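Local coordinates for 23S rRNA-specific endonuclease VapC20 (Mycobacterium tuberculosis H37Rv, PDB 5WZF) that cleaves 23S rRNA in the sarcin-ricin loop as the magnesium-dependent endoribonuclease toxin of a type II toxin-antitoxin pair, at the interface of chains B and A. Coordinates in Å, arbitrary orientation; residue numbers count along the deposited sequence, not the author numbering. Chains: chain A, 23S rRNA-specific endonuclease VapC20; chain B, 23S rRNA-specific endonuclease VapC20.

Contact 1: the interface of chains B and A. Residues chain B 58-59, 62; chain A 96, 99-100, 107-109.
This homodimer interface joins two PIN-domain toxins of the VapC family. Helix 51-64 of chain B docks on the loop before helix 109-121 of chain A and on helix 89-101. B:Trp58 touches A:Tyr107, A:Leu99 and A:Trp96 and carries much of the contact. Its CG lies anti to the backbone N (chi1 164°), which lays the indole along its own helix with one face to chain A. The indole N-H at NE1 gives a nearly straight hydrogen bond to the backbone O of A:Tyr107, 3.0 Å away. That oxygen lies in the indole plane, while the donor is tilted 16° from the carbonyl plane. One face of the indole rests on A:Leu99. There CD1 sits 3.8 Å from the centroid of the five-membered ring, and CB sits over the six-membered ring. B:Asn62 CB packs on the opposite face, so the ring is sandwiched between A:Leu99 and its own helix, which should limit its rotation. A:Trp96 approaches from the same side as A:Leu99, nearer the CB end of the tryptophan. Its CZ3 meets B:Trp58 CB at 3.7 Å, and B:Trp58 CE3 lies at the edge of the A:Trp96 ring. B:Thr59 uses its hydroxyl OG1 to accept a hydrogen bond from the backbone N of A:Phe109 at 3.1 Å. This occupies an amide at the first turn of helix 109-121. The methyl CG2 of the same threonine packs on A:Ser108 CB. The amide ND2 of B:Asn62 makes a weak, bent bond to A:Tyr107 O. A water also joins this ND2 to the backbone N of A:Tyr107.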
# COMPACT_ATOMS: atom_id res chain seq x y z
N TRP B 58 -8.92 2.25 -1.42
CA TRP B 58 -9.72 2.07 -0.21
C TRP B 58 -9.33 3.08 0.85
O TRP B 58 -10.18 3.80 1.39
CB TRP B 58 -9.57 0.66 0.38
CG TRP B 58 -10.08 0.60 1.80
CD1 TRP B 58 -9.38 0.89 2.94
CD2 TRP B 58 -11.40 0.25 2.22
NE1 TRP B 58 -10.19 0.75 4.04
CE2 TRP B 58 -11.43 0.35 3.63
CE3 TRP B 58 -12.56 -0.15 1.55
CZ2 TRP B 58 -12.57 0.07 4.37
CZ3 TRP B 58 -13.70 -0.42 2.29
CH2 TRP B 58 -13.69 -0.32 3.69
N THR B 59 -8.04 3.13 1.15
CA THR B 59 -7.53 3.95 2.23
C THR B 59 -7.81 5.43 1.99
O THR B 59 -8.22 6.15 2.90
CB THR B 59 -6.03 3.72 2.43
OG1 THR B 59 -5.81 2.34 2.76
CG2 THR B 59 -5.48 4.61 3.54
N ASN B 62 -11.72 6.03 2.10
CA ASN B 62 -12.20 5.84 3.47
C ASN B 62 -11.89 7.08 4.30
O ASN B 62 -12.71 7.54 5.09
CB ASN B 62 -11.58 4.59 4.10
CG ASN B 62 -12.31 4.13 5.35
OD1 ASN B 62 -13.49 4.42 5.53
ND2 ASN B 62 -11.60 3.41 6.21
N TRP A 96 -10.22 -7.74 2.90
CA TRP A 96 -11.28 -6.95 2.28
C TRP A 96 -12.63 -7.18 2.97
O TRP A 96 -13.37 -6.22 3.23
CB TRP A 96 -11.41 -7.29 0.79
CG TRP A 96 -10.39 -6.62 -0.10
CD1 TRP A 96 -9.44 -7.25 -0.86
CD2 TRP A 96 -10.23 -5.22 -0.34
NE1 TRP A 96 -8.69 -6.31 -1.55
CE2 TRP A 96 -9.16 -5.06 -1.25
CE3 TRP A 96 -10.89 -4.08 0.14
CZ2 TRP A 96 -8.74 -3.81 -1.69
CZ3 TRP A 96 -10.46 -2.84 -0.31
CH2 TRP A 96 -9.40 -2.72 -1.21
N LEU A 99 -12.55 -5.38 6.20
CA LEU A 99 -12.71 -3.94 6.00
C LEU A 99 -14.16 -3.53 5.78
O LEU A 99 -14.63 -2.54 6.34
CB LEU A 99 -11.86 -3.47 4.82
CG LEU A 99 -10.36 -3.29 5.07
CD1 LEU A 99 -9.63 -3.06 3.75
CD2 LEU A 99 -10.07 -2.15 6.05
N VAL A 100 -14.86 -4.30 4.95
CA VAL A 100 -16.25 -4.01 4.63
C VAL A 100 -17.11 -4.18 5.87
O VAL A 100 -18.09 -3.46 6.08
CB VAL A 100 -16.76 -4.92 3.48
CG1 VAL A 100 -18.27 -4.76 3.28
CG2 VAL A 100 -16.02 -4.63 2.19
N TYR A 107 -10.17 2.21 9.31
CA TYR A 107 -9.00 1.34 9.16
C TYR A 107 -8.47 1.41 7.73
O TYR A 107 -9.24 1.45 6.78
CB TYR A 107 -9.34 -0.11 9.51
CG TYR A 107 -9.57 -0.36 10.98
CD1 TYR A 107 -8.50 -0.38 11.87
CD2 TYR A 107 -10.84 -0.60 11.48
CE1 TYR A 107 -8.70 -0.62 13.22
CE2 TYR A 107 -11.05 -0.84 12.82
CZ TYR A 107 -9.98 -0.85 13.69
OH TYR A 107 -10.18 -1.10 15.03
N SER A 108 -7.14 1.41 7.59
CA SER A 108 -6.51 1.39 6.28
C SER A 108 -6.43 -0.03 5.75
O SER A 108 -6.53 -0.99 6.52
CB SER A 108 -5.10 1.98 6.35
OG SER A 108 -4.19 1.06 6.93
N PHE A 109 -6.26 -0.16 4.44
CA PHE A 109 -6.06 -1.47 3.83
C PHE A 109 -4.82 -2.18 4.38
O PHE A 109 -4.86 -3.38 4.66
CB PHE A 109 -5.94 -1.34 2.32
CG PHE A 109 -5.56 -2.62 1.63
CD1 PHE A 109 -6.50 -3.62 1.42
CD2 PHE A 109 -4.26 -2.84 1.20
CE1 PHE A 109 -6.16 -4.80 0.79
CE2 PHE A 109 -3.91 -4.02 0.57
CZ PHE A 109 -4.86 -4.99 0.36
O HOH W 1 -12.73 1.47 8.21

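Contact 2: the interface of chains B and A. Residues chain B 99-100, 107-109; chain A 58-59, 62.
A:Trp58 and A:Asn62 both donate to the backbone O of B:Tyr107 across this homodimer interface of PIN domains. The indole NE1 of A:Trp58 lies 2.9 Å from that O, and the bond is nearly straight. The oxygen sits in the plane of the indole. The second donor, ND2 of A:Asn62, is 3.1 Å from B:Tyr107 O. It approaches from above the carbonyl plane, 37° out of it, and its bond is more bent. Both bonds grip one carbonyl and should steady the peptide that leads into helix 109-121. ND2 also reaches a water at 2.8 Å, and this water meets the backbone N of B:Tyr107. The asparagine amide thus reaches the backbone O directly and the backbone N through the water.

A:Thr59 has OG1 beside its own backbone N (chi1 -62°) and pointing to chain B. There it accepts a hydrogen bond from B:Phe109 N at 3.0 Å. Its methyl CG2 turns to B:Ser108 CB.

B:Leu99 packs on one face of the indole and probably limits its tilt. Its CB lies over the six-membered ring and its CD1 over the five-membered ring, 3.8 Å from that centroid. A:Asn62 CB backs the other face, one helical turn along from A:Trp58. In the fold, A:Trp58, A:Thr59 and A:Asn62 lie on helix 51-63, and it meets helix 89-101 and the N-terminal end of helix 109-121 of chain B.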
# COMPACT_ATOMS: atom_id res chain seq x y z
N LEU B 99 12.92 1.30 -7.72
CA LEU B 99 12.86 2.41 -6.76
C LEU B 99 14.24 2.84 -6.29
O LEU B 99 14.52 4.04 -6.17
CB LEU B 99 12.03 2.02 -5.54
CG LEU B 99 10.51 2.01 -5.73
CD1 LEU B 99 9.84 1.31 -4.56
CD2 LEU B 99 10.00 3.44 -5.89
N VAL B 100 15.10 1.87 -6.03
CA VAL B 100 16.44 2.16 -5.55
C VAL B 100 17.24 2.92 -6.60
O VAL B 100 18.02 3.81 -6.27
CB VAL B 100 17.17 0.86 -5.14
CG1 VAL B 100 18.63 1.14 -4.80
CG2 VAL B 100 16.46 0.20 -3.97
N TYR B 107 9.09 8.74 -5.99
CA TYR B 107 8.14 7.72 -6.43
C TYR B 107 7.63 6.89 -5.25
O TYR B 107 8.41 6.51 -4.38
CB TYR B 107 8.77 6.79 -7.46
CG TYR B 107 8.98 7.39 -8.83
CD1 TYR B 107 7.90 7.62 -9.68
CD2 TYR B 107 10.25 7.71 -9.29
CE1 TYR B 107 8.08 8.17 -10.94
CE2 TYR B 107 10.44 8.25 -10.55
CZ TYR B 107 9.36 8.48 -11.37
OH TYR B 107 9.55 9.02 -12.63
N SER B 108 6.34 6.59 -5.24
CA SER B 108 5.76 5.74 -4.22
C SER B 108 5.96 4.27 -4.57
O SER B 108 6.22 3.93 -5.72
CB SER B 108 4.26 6.04 -4.05
OG SER B 108 3.53 5.64 -5.19
N PHE B 109 5.83 3.40 -3.57
CA PHE B 109 5.94 1.96 -3.80
C PHE B 109 4.80 1.44 -4.68
O PHE B 109 5.02 0.63 -5.58
CB PHE B 109 5.96 1.21 -2.47
CG PHE B 109 5.92 -0.29 -2.63
CD1 PHE B 109 7.06 -0.99 -2.97
CD2 PHE B 109 4.74 -0.98 -2.44
CE1 PHE B 109 7.02 -2.36 -3.11
CE2 PHE B 109 4.70 -2.36 -2.58
CZ PHE B 109 5.84 -3.05 -2.92
N TRP A 58 8.44 2.56 2.75
CA TRP A 58 9.19 3.24 1.70
C TRP A 58 8.57 4.60 1.38
O TRP A 58 9.25 5.63 1.37
CB TRP A 58 9.25 2.41 0.41
CG TRP A 58 9.68 3.22 -0.78
CD1 TRP A 58 8.88 3.98 -1.59
CD2 TRP A 58 11.02 3.39 -1.27
NE1 TRP A 58 9.64 4.61 -2.55
CE2 TRP A 58 10.95 4.26 -2.38
CE3 TRP A 58 12.26 2.89 -0.88
CZ2 TRP A 58 12.08 4.64 -3.10
CZ3 TRP A 58 13.39 3.27 -1.60
CH2 TRP A 58 13.29 4.13 -2.70
N THR A 59 7.27 4.58 1.10
CA THR A 59 6.58 5.76 0.62
C THR A 59 6.63 6.87 1.65
O THR A 59 6.89 8.03 1.33
CB THR A 59 5.13 5.43 0.25
OG1 THR A 59 5.13 4.46 -0.81
CG2 THR A 59 4.38 6.68 -0.20
N ASN A 62 10.33 8.10 2.07
CA ASN A 62 10.75 8.80 0.87
C ASN A 62 10.16 10.21 0.85
O ASN A 62 10.80 11.17 0.42
CB ASN A 62 10.34 8.02 -0.39
CG ASN A 62 11.11 8.45 -1.62
OD1 ASN A 62 12.21 8.97 -1.52
ND2 ASN A 62 10.52 8.23 -2.79
O HOH W 2 11.80 8.21 -5.30

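Contact 1 and contact 2 are the same patch made twice with the chains exchanged, and their C-alpha centres lie about 21 Å apart. Each chain gives the tryptophan, threonine and asparagine of its helix starting at residue 51 to one contact. It gives helix 89-101, the loop at 107-108 and the start of helix 109-121 to the other. The pairing is thus reciprocal, as expected for a roughly twofold homodimer. The asparagine bond is bent in both copies and marginal in contact 1. Two patches this far apart may limit rocking of one PIN domain against the other.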